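PDB 7LDK: Non-structural protein 2 from Human respiratory syncytial virus A, which probably antagonises the host type I interferon response, acting with NS1 to repress activation and nuclear translocation of IRF3, and interacts with host RIG-I. Local coordinates for residues I41-I49 with F97-C106. Sequence-based numbering, arbitrary orientation.
Sequences IYLINHECI and FINHDGFLEC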
loop_
_atom_site.group_PDB
_atom_site.type_symbol
_atom_site.label_atom_id
_atom_site.label_comp_id
_atom_site.label_asym_id
_atom_site.label_seq_id
_atom_site.Cartn_x
_atom_site.Cartn_y
_atom_site.Cartn_z
ATOM N N ILE A 41 2.580 -1.520 -8.206
ATOM C CA ILE A 41 3.843 -2.231 -7.850
ATOM C C ILE A 41 4.901 -1.968 -8.930
ATOM O O ILE A 41 6.084 -1.814 -8.589
ATOM C CB ILE A 41 3.612 -3.738 -7.700
ATOM C CG1 ILE A 41 2.669 -4.124 -6.564
ATOM C CG2 ILE A 41 4.937 -4.423 -7.565
ATOM C CD1 ILE A 41 3.010 -3.525 -5.248
ATOM N N TYR A 42 4.496 -1.920 -10.198
ATOM C CA TYR A 42 5.386 -1.644 -11.352
ATOM C C TYR A 42 6.114 -0.321 -11.137
ATOM O O TYR A 42 7.352 -0.288 -11.327
ATOM C CB TYR A 42 4.590 -1.673 -12.656
ATOM C CG TYR A 42 4.054 -3.048 -13.007
ATOM C CD1 TYR A 42 4.462 -4.187 -12.303
ATOM C CD2 TYR A 42 3.158 -3.229 -14.061
ATOM C CE1 TYR A 42 3.962 -5.439 -12.600
ATOM C CE2 TYR A 42 2.662 -4.484 -14.381
ATOM C CZ TYR A 42 3.070 -5.589 -13.648
ATOM O OH TYR A 42 2.609 -6.839 -13.944
ATOM N N LEU A 43 5.381 0.705 -10.710
ATOM C CA LEU A 43 5.950 2.055 -10.496
ATOM C C LEU A 43 6.931 1.996 -9.335
ATOM O O LEU A 43 8.042 2.587 -9.469
ATOM C CB LEU A 43 4.839 3.079 -10.241
ATOM C CG LEU A 43 3.943 3.380 -11.456
ATOM C CD1 LEU A 43 2.983 4.526 -11.157
ATOM C CD2 LEU A 43 4.733 3.671 -12.752
ATOM N N ILE A 44 6.555 1.310 -8.252
ATOM C CA ILE A 44 7.387 1.248 -7.022
ATOM C C ILE A 44 8.694 0.564 -7.390
ATOM O O ILE A 44 9.761 1.062 -7.000
ATOM C CB ILE A 44 6.670 0.492 -5.886
ATOM C CG1 ILE A 44 5.399 1.202 -5.435
ATOM C CG2 ILE A 44 7.609 0.262 -4.702
ATOM C CD1 ILE A 44 5.670 2.595 -4.928
ATOM N N ASN A 45 8.597 -0.566 -8.079
ATOM C CA ASN A 45 9.783 -1.388 -8.414
ATOM C C ASN A 45 10.729 -0.563 -9.273
ATOM O O ASN A 45 11.946 -0.632 -9.019
ATOM C CB ASN A 45 9.386 -2.698 -9.079
ATOM C CG ASN A 45 8.808 -3.646 -8.071
ATOM O OD1 ASN A 45 8.967 -3.421 -6.872
ATOM N ND2 ASN A 45 8.155 -4.685 -8.558
ATOM N N HIS A 46 10.182 0.210 -10.213
ATOM C CA HIS A 46 10.978 1.123 -11.065
ATOM C C HIS A 46 11.760 2.119 -10.194
ATOM O O HIS A 46 13.003 2.090 -10.300
ATOM C CB HIS A 46 10.077 1.796 -12.095
ATOM C CG HIS A 46 10.837 2.489 -13.170
ATOM N ND1 HIS A 46 11.519 1.808 -14.161
ATOM C CD2 HIS A 46 11.011 3.794 -13.418
ATOM C CE1 HIS A 46 12.086 2.664 -14.971
ATOM N NE2 HIS A 46 11.781 3.887 -14.546
ATOM N N GLU A 47 11.077 2.910 -9.341
ATOM C CA GLU A 47 11.735 3.919 -8.469
ATOM C C GLU A 47 12.806 3.244 -7.616
ATOM O O GLU A 47 13.834 3.856 -7.384
ATOM C CB GLU A 47 10.759 4.653 -7.539
ATOM C CG GLU A 47 9.685 5.500 -8.234
ATOM C CD GLU A 47 10.085 6.189 -9.549
ATOM O OE1 GLU A 47 11.159 6.894 -9.564
ATOM O OE2 GLU A 47 9.346 6.009 -10.599
ATOM N N CYS A 48 12.580 2.012 -7.173
ATOM C CA CYS A 48 13.527 1.257 -6.312
ATOM C C CYS A 48 14.843 1.027 -7.044
ATOM O O CYS A 48 15.882 1.191 -6.416
ATOM C CB CYS A 48 12.945 -0.076 -5.864
ATOM S SG CYS A 48 11.715 0.088 -4.541
ATOM N N ILE A 49 14.798 0.634 -8.318
ATOM C CA ILE A 49 16.045 0.362 -9.093
ATOM C C ILE A 49 16.636 1.694 -9.529
ATOM O O ILE A 49 17.835 1.910 -9.326
ATOM C CB ILE A 49 15.790 -0.519 -10.317
ATOM C CG1 ILE A 49 15.045 -1.788 -9.947
ATOM C CG2 ILE A 49 17.099 -0.833 -11.020
ATOM C CD1 ILE A 49 15.442 -2.924 -10.815
ATOM N N PHE A 97 9.151 -6.207 0.800
ATOM C CA PHE A 97 10.288 -6.027 -0.127
ATOM C C PHE A 97 11.215 -7.227 -0.048
ATOM O O PHE A 97 11.398 -7.750 1.055
ATOM C CB PHE A 97 11.091 -4.786 0.245
ATOM C CG PHE A 97 10.370 -3.506 -0.033
ATOM C CD1 PHE A 97 10.064 -3.135 -1.332
ATOM C CD2 PHE A 97 10.002 -2.675 1.000
ATOM C CE1 PHE A 97 9.385 -1.960 -1.599
ATOM C CE2 PHE A 97 9.332 -1.495 0.729
ATOM C CZ PHE A 97 9.004 -1.152 -0.568
ATOM N N ILE A 98 11.826 -7.618 -1.154
ATOM C CA ILE A 98 13.002 -8.530 -1.098
ATOM C C ILE A 98 14.185 -7.801 -1.690
ATOM O O ILE A 98 13.956 -6.890 -2.422
ATOM C CB ILE A 98 12.732 -9.884 -1.777
ATOM C CG1 ILE A 98 12.533 -9.769 -3.282
ATOM C CG2 ILE A 98 11.544 -10.551 -1.093
ATOM C CD1 ILE A 98 11.972 -11.034 -3.888
ATOM N N ASN A 99 15.393 -8.193 -1.303
ATOM C CA ASN A 99 16.673 -7.554 -1.712
ATOM C C ASN A 99 17.353 -8.445 -2.754
ATOM O O ASN A 99 17.825 -9.525 -2.363
ATOM C CB ASN A 99 17.571 -7.305 -0.506
ATOM C CG ASN A 99 18.676 -6.309 -0.789
ATOM O OD1 ASN A 99 19.470 -6.500 -1.711
ATOM N ND2 ASN A 99 18.740 -5.239 -0.011
ATOM N N HIS A 100 17.376 -7.991 -4.010
ATOM C CA HIS A 100 18.195 -8.591 -5.078
ATOM C C HIS A 100 19.492 -7.802 -5.207
ATOM O O HIS A 100 19.588 -7.058 -6.155
ATOM C CB HIS A 100 17.458 -8.616 -6.418
ATOM C CG HIS A 100 16.072 -9.155 -6.390
ATOM N ND1 HIS A 100 15.822 -10.484 -6.475
ATOM C CD2 HIS A 100 14.873 -8.532 -6.375
ATOM C CE1 HIS A 100 14.526 -10.673 -6.467
ATOM N NE2 HIS A 100 13.920 -9.491 -6.409
ATOM N N ASP A 101 20.439 -7.961 -4.290
ATOM C CA ASP A 101 21.828 -7.460 -4.441
ATOM C C ASP A 101 21.833 -5.931 -4.324
ATOM O O ASP A 101 22.535 -5.268 -5.089
ATOM C CB ASP A 101 22.442 -7.944 -5.762
ATOM C CG ASP A 101 23.829 -8.546 -5.553
ATOM O OD1 ASP A 101 24.261 -8.561 -4.369
ATOM O OD2 ASP A 101 24.470 -9.022 -6.552
ATOM N N GLY A 102 21.060 -5.371 -3.401
ATOM C CA GLY A 102 21.049 -3.918 -3.130
ATOM C C GLY A 102 19.925 -3.208 -3.861
ATOM O O GLY A 102 19.713 -1.994 -3.583
ATOM N N PHE A 103 19.222 -3.929 -4.739
ATOM C CA PHE A 103 18.022 -3.450 -5.468
ATOM C C PHE A 103 16.774 -4.122 -4.904
ATOM O O PHE A 103 16.722 -5.361 -4.918
ATOM C CB PHE A 103 18.186 -3.754 -6.943
ATOM C CG PHE A 103 19.357 -3.030 -7.535
ATOM C CD1 PHE A 103 19.258 -1.671 -7.769
ATOM C CD2 PHE A 103 20.528 -3.690 -7.880
ATOM C CE1 PHE A 103 20.307 -0.987 -8.362
ATOM C CE2 PHE A 103 21.597 -2.997 -8.423
ATOM C CZ PHE A 103 21.485 -1.644 -8.660
ATOM N N LEU A 104 15.862 -3.333 -4.341
ATOM C CA LEU A 104 14.646 -3.864 -3.689
ATOM C C LEU A 104 13.575 -4.115 -4.739
ATOM O O LEU A 104 13.518 -3.417 -5.756
ATOM C CB LEU A 104 14.156 -2.889 -2.626
ATOM C CG LEU A 104 15.083 -2.690 -1.436
ATOM C CD1 LEU A 104 14.554 -1.618 -0.533
ATOM C CD2 LEU A 104 15.258 -3.960 -0.667
ATOM N N GLU A 105 12.786 -5.147 -4.508
ATOM C CA GLU A 105 11.579 -5.485 -5.291
ATOM C C GLU A 105 10.420 -5.619 -4.301
ATOM O O GLU A 105 10.598 -6.319 -3.310
ATOM C CB GLU A 105 11.773 -6.785 -6.057
ATOM C CG GLU A 105 10.648 -7.018 -7.053
ATOM C CD GLU A 105 10.375 -8.440 -7.515
ATOM O OE1 GLU A 105 11.226 -9.355 -7.228
ATOM O OE2 GLU A 105 9.286 -8.625 -8.137
ATOM N N CYS A 106 9.294 -4.955 -4.549
ATOM C CA CYS A 106 8.052 -5.142 -3.781
ATOM C C CYS A 106 7.307 -6.317 -4.393
ATOM O O CYS A 106 7.032 -6.269 -5.590
ATOM C CB CYS A 106 7.185 -3.896 -3.795
ATOM S SG CYS A 106 5.724 -4.066 -2.734
HETATM O O HOH W 1 16.264 -0.692 -4.196
#
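N45 of helix 38-50 reaches over to the backbone of C106, where its segment 41-49 runs antiparallel to strand 103-106 of a beta-hairpin, the two short axes 174° apart and 7.4 Å at their closest. The hairpin is made of strands 94-100 and 103-110; at its turn N99 OD1 accepts from G102 N, an Asx motif. The direct hydrogen bond between helix and hairpin runs from C106 N to N45 OD1, 2.8 Å long and nearly straight at the hydrogen, with the donor tilted somewhat from the plane of the amide. With CG beside its own backbone N (chi1 -74°), N45 brings the amide to the strand although its CB does not aim there.

On the side of I41, I44 and C48 the packing is close and apolar. I41 CD1 rests on C106 SG at 3.7 Å, I44 CG2 meets the F97 ring at its edge, and C48 SG comes to the same ring obliquely, 5.3 Å from the centroid. A58 and T59 of helix 55-89 also touch F97, so the hairpin, helix 38-50 and the long helix share this buried side.

The other side is looser and more exposed. I49 CG2 lies 4.0 Å from F103 CD1, the two side chains crossing at about a right angle, with I49 exposed. E105 CG passes N45 ND2, amide and carboxylate planes turned 72° apart, while E105 OE1 takes a hydrogen bond from H100 NE2 through its anti lone pair. Between C48 and L104, toward the hairpin turn, one water links the backbones, donating to C48 O at 2.9 Å and accepting from L104 N at 2.7 Å.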